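Local coordinates for CurF (Lyngbya majuscula, PDB 5DP2), which is an NADP-binding enoyl reductase domain that acts as a cyclopropanase and probably forms the cyclopropane ring in the biosynthesis of curacin A, at residues E62-R67 against D280-F285. Sequence-based numbering, arbitrary orientation.
Sequences EYIKKR and DMSDEF. With NAP (NADP nicotinamide-adenine-dinucleotide phosphate), chain B.
Ile64 and Asp283 bring the two backbones closest, their CA atoms 7.7 Å apart, where the loop after helix 50-57 passes the first turn of helix 281-287. The Tyr63 side chain crosses that of Asp283 at about a right angle, and its hydroxyl OH donates to Asp283 OD1 over 2.6 Å. The carboxylate receives it on the syn side, 19° out of its plane, while OD1 itself lies at the edge of the phenol ring, in plane. Beside this polar pair, Ile64 CD1 packs tightly on Ser282 CB at 3.5 Å and also touches Ser282 OG. Tyr108 lies against both residues. Ser282 OG turns to Asp280, donating at 2.6 Å to OD1 from above the carboxylate plane; the same OD1 accepts a weak capping bond from Ser282 N, as befits an N-cap aspartate. Two waters complete the link: one donates to Ser282 OG and weakly to Tyr63 OH, the other gives one hydrogen to Tyr63 OH and one to Asp280 OD2, its oxygen lying 2.6 Å from Asp280 OD2. Arg51 forms salt bridges with both Asp280 and Glu62, joining the segments a second way. An alanine in place of Asp283 would probably leave the Tyr63 hydroxyl without its charged acceptor and the ring freer to move. The capped helix start also meets the cofactor: Met281 N donates almost straight, at 175°, to the carboxamide oxygen O7N of NADP, 2.7 Å away. Asp283, Ser282 and Asp280, with the two waters, thus link the Tyr63 hydroxyl to the helix end that holds the carboxamide oxygen, consistent with a helix N-terminus positioning the cofactor in this enoyl reductase.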
loop_
_atom_site.group_PDB
_atom_site.type_symbol
_atom_site.label_atom_id
_atom_site.label_comp_id
_atom_site.label_asym_id
_atom_site.label_seq_id
_atom_site.Cartn_x
_atom_site.Cartn_y
_atom_site.Cartn_z
ATOM N N GLU A 62 -14.672 -5.014 3.999
ATOM C CA GLU A 62 -14.241 -3.997 4.947
ATOM C C GLU A 62 -15.123 -3.990 6.188
ATOM O O GLU A 62 -16.359 -4.072 6.088
ATOM C CB GLU A 62 -14.298 -2.606 4.299
ATOM C CG GLU A 62 -13.296 -2.425 3.177
ATOM C CD GLU A 62 -11.884 -2.568 3.646
ATOM O OE1 GLU A 62 -11.507 -1.849 4.607
ATOM O OE2 GLU A 62 -11.107 -3.375 3.061
ATOM N N TYR A 63 -14.491 -3.813 7.346
ATOM C CA TYR A 63 -15.178 -3.560 8.620
ATOM C C TYR A 63 -14.909 -2.132 9.131
ATOM O O TYR A 63 -15.643 -1.652 9.998
ATOM C CB TYR A 63 -14.791 -4.617 9.692
ATOM C CG TYR A 63 -13.318 -4.688 9.902
ATOM C CD1 TYR A 63 -12.692 -3.782 10.749
ATOM C CD2 TYR A 63 -12.512 -5.578 9.186
ATOM C CE1 TYR A 63 -11.317 -3.751 10.884
ATOM C CE2 TYR A 63 -11.142 -5.539 9.293
ATOM C CZ TYR A 63 -10.540 -4.633 10.145
ATOM O OH TYR A 63 -9.180 -4.599 10.208
ATOM N N ILE A 64 -13.876 -1.455 8.620
ATOM C CA ILE A 64 -13.605 -0.086 9.029
ATOM C C ILE A 64 -14.734 0.805 8.507
ATOM O O ILE A 64 -14.993 0.877 7.304
ATOM C CB ILE A 64 -12.218 0.346 8.529
ATOM C CG1 ILE A 64 -11.176 -0.351 9.411
ATOM C CG2 ILE A 64 -12.071 1.854 8.549
ATOM C CD1 ILE A 64 -9.761 -0.162 8.974
ATOM N N LYS A 65 -15.378 1.537 9.425
ATOM C CA LYS A 65 -16.564 2.286 9.057
ATOM C C LYS A 65 -16.253 3.474 8.148
ATOM O O LYS A 65 -17.102 3.874 7.369
ATOM C CB LYS A 65 -17.372 2.659 10.302
ATOM C CG LYS A 65 -18.073 1.416 10.896
ATOM C CD LYS A 65 -19.070 1.617 11.979
ATOM C CE LYS A 65 -19.903 0.341 12.080
ATOM N NZ LYS A 65 -20.893 0.397 13.184
ATOM N N LYS A 66 -15.014 3.987 8.211
ATOM C CA LYS A 66 -14.597 5.087 7.343
ATOM C C LYS A 66 -14.682 4.720 5.863
ATOM O O LYS A 66 -14.773 5.611 5.019
ATOM C CB LYS A 66 -13.130 5.485 7.707
ATOM C CG LYS A 66 -12.685 6.829 7.168
ATOM C CD LYS A 66 -11.263 7.174 7.526
ATOM C CE LYS A 66 -10.991 8.630 7.214
ATOM N NZ LYS A 66 -9.606 9.012 7.476
ATOM N N ARG A 67 -14.635 3.428 5.534
ATOM C CA ARG A 67 -14.771 2.958 4.155
ATOM C C ARG A 67 -16.211 2.962 3.630
ATOM O O ARG A 67 -16.420 2.627 2.477
ATOM C CB ARG A 67 -14.171 1.572 3.978
ATOM C CG ARG A 67 -12.633 1.520 3.991
ATOM C CD ARG A 67 -11.967 2.187 2.804
ATOM N NE ARG A 67 -12.403 1.675 1.499
ATOM C CZ ARG A 67 -12.049 0.504 0.972
ATOM N NH1 ARG A 67 -11.137 -0.274 1.526
ATOM N NH2 ARG A 67 -12.619 0.114 -0.181
ATOM N N ASP A 280 -2.046 -4.434 10.155
ATOM C CA ASP A 280 -2.957 -3.881 9.160
ATOM C C ASP A 280 -2.899 -2.365 9.275
ATOM O O ASP A 280 -3.313 -1.786 10.300
ATOM C CB ASP A 280 -4.382 -4.428 9.340
ATOM C CG ASP A 280 -5.326 -3.969 8.227
ATOM O OD1 ASP A 280 -5.146 -2.853 7.736
ATOM O OD2 ASP A 280 -6.257 -4.722 7.848
ATOM N N MET A 281 -2.335 -1.732 8.256
ATOM C CA MET A 281 -2.161 -0.282 8.308
ATOM C C MET A 281 -3.456 0.484 8.445
ATOM O O MET A 281 -3.490 1.528 9.102
ATOM C CB MET A 281 -1.410 0.204 7.084
ATOM C CG MET A 281 0.008 -0.278 7.008
ATOM S SD MET A 281 1.111 0.389 8.293
ATOM C CE MET A 281 1.406 2.008 7.612
ATOM N N SER A 282 -4.525 -0.005 7.808
ATOM C CA SER A 282 -5.809 0.664 7.975
ATOM C C SER A 282 -6.237 0.719 9.450
ATOM O O SER A 282 -6.690 1.764 9.936
ATOM C CB SER A 282 -6.861 0.050 7.051
ATOM O OG SER A 282 -7.165 -1.274 7.359
ATOM N N ASP A 283 -6.042 -0.385 10.186
ATOM C CA ASP A 283 -6.316 -0.375 11.597
ATOM C C ASP A 283 -5.443 0.647 12.342
ATOM O O ASP A 283 -5.882 1.349 13.249
ATOM C CB ASP A 283 -6.046 -1.743 12.254
ATOM C CG ASP A 283 -7.019 -2.848 11.885
ATOM O OD1 ASP A 283 -8.154 -2.539 11.489
ATOM O OD2 ASP A 283 -6.614 -4.032 12.018
ATOM N N GLU A 284 -4.156 0.702 11.952
ATOM C CA GLU A 284 -3.220 1.642 12.606
ATOM C C GLU A 284 -3.623 3.089 12.362
ATOM O O GLU A 284 -3.486 3.936 13.278
ATOM C CB GLU A 284 -1.795 1.389 12.117
ATOM C CG GLU A 284 -1.254 0.008 12.452
ATOM C CD GLU A 284 -1.077 -0.236 13.923
ATOM O OE1 GLU A 284 -0.821 0.738 14.688
ATOM O OE2 GLU A 284 -1.196 -1.404 14.348
ATOM N N PHE A 285 -4.056 3.411 11.138
ATOM C CA PHE A 285 -4.441 4.780 10.805
ATOM C C PHE A 285 -5.678 5.227 11.609
ATOM O O PHE A 285 -5.717 6.356 12.097
ATOM C CB PHE A 285 -4.679 4.932 9.302
ATOM C CG PHE A 285 -3.443 4.741 8.440
ATOM C CD1 PHE A 285 -2.234 5.311 8.781
ATOM C CD2 PHE A 285 -3.511 4.022 7.262
ATOM C CE1 PHE A 285 -1.110 5.152 7.979
ATOM C CE2 PHE A 285 -2.393 3.879 6.460
ATOM C CZ PHE A 285 -1.202 4.439 6.811
HETATM P PA NAP B . 0.474 -5.589 -5.367
HETATM O O1A NAP B . 0.798 -4.527 -6.361
HETATM O O2A NAP B . 1.567 -6.185 -4.558
HETATM O O5B NAP B . -0.338 -6.723 -6.148
HETATM C C5B NAP B . -0.514 -8.030 -5.585
HETATM C C4B NAP B . 0.735 -8.880 -5.667
HETATM O O4B NAP B . 0.405 -10.189 -5.266
HETATM C C3B NAP B . 1.343 -8.953 -7.036
HETATM O O3B NAP B . 2.637 -8.348 -6.981
HETATM C C2B NAP B . 1.429 -10.456 -7.366
HETATM O O2B NAP B . 2.641 -10.951 -7.859
HETATM C C1B NAP B . 1.224 -11.111 -6.015
HETATM N N9A NAP B . 0.475 -12.360 -6.053
HETATM C C8A NAP B . -0.895 -12.505 -6.040
HETATM N N7A NAP B . -1.235 -13.814 -6.080
HETATM C C5A NAP B . -0.085 -14.502 -6.105
HETATM C C6A NAP B . 0.258 -15.887 -6.143
HETATM N N6A NAP B . -0.715 -16.820 -6.157
HETATM N N1A NAP B . 1.541 -16.221 -6.154
HETATM C C2A NAP B . 2.480 -15.268 -6.139
HETATM N N3A NAP B . 2.284 -13.946 -6.101
HETATM C C4A NAP B . 1.013 -13.576 -6.103
HETATM O O3 NAP B . -0.659 -5.055 -4.356
HETATM P PN NAP B . -0.524 -4.069 -3.101
HETATM O O1N NAP B . -1.716 -3.194 -3.103
HETATM O O2N NAP B . 0.838 -3.439 -3.067
HETATM O O5D NAP B . -0.691 -5.074 -1.912
HETATM C C5D NAP B . 0.337 -6.067 -1.688
HETATM C C4D NAP B . -0.204 -7.173 -0.748
HETATM O O4D NAP B . -0.124 -6.692 0.569
HETATM C C3D NAP B . -1.679 -7.533 -0.962
HETATM O O3D NAP B . -1.862 -8.897 -0.559
HETATM C C2D NAP B . -2.400 -6.571 -0.052
HETATM O O2D NAP B . -3.676 -7.095 0.327
HETATM C C1D NAP B . -1.439 -6.464 1.103
HETATM N N1N NAP B . -1.307 -5.194 1.850
HETATM C C2N NAP B . -1.452 -5.194 3.195
HETATM C C3N NAP B . -1.324 -4.036 3.957
HETATM C C7N NAP B . -1.490 -4.093 5.437
HETATM O O7N NAP B . -1.566 -3.017 5.988
HETATM N N7N NAP B . -1.533 -5.305 6.053
HETATM C C4N NAP B . -1.035 -2.830 3.310
HETATM C C5N NAP B . -0.889 -2.855 1.929
HETATM C C6N NAP B . -1.024 -4.047 1.208
HETATM P P2B NAP B . 3.163 -10.737 -9.355
HETATM O O1X NAP B . 3.485 -9.255 -9.494
HETATM O O2X NAP B . 4.379 -11.618 -9.405
HETATM O O3X NAP B . 2.047 -11.165 -10.276
HETATM O O HOH W 1 -9.044 -3.269 7.495
HETATM O O HOH W 2 -7.424 -6.816 8.957
#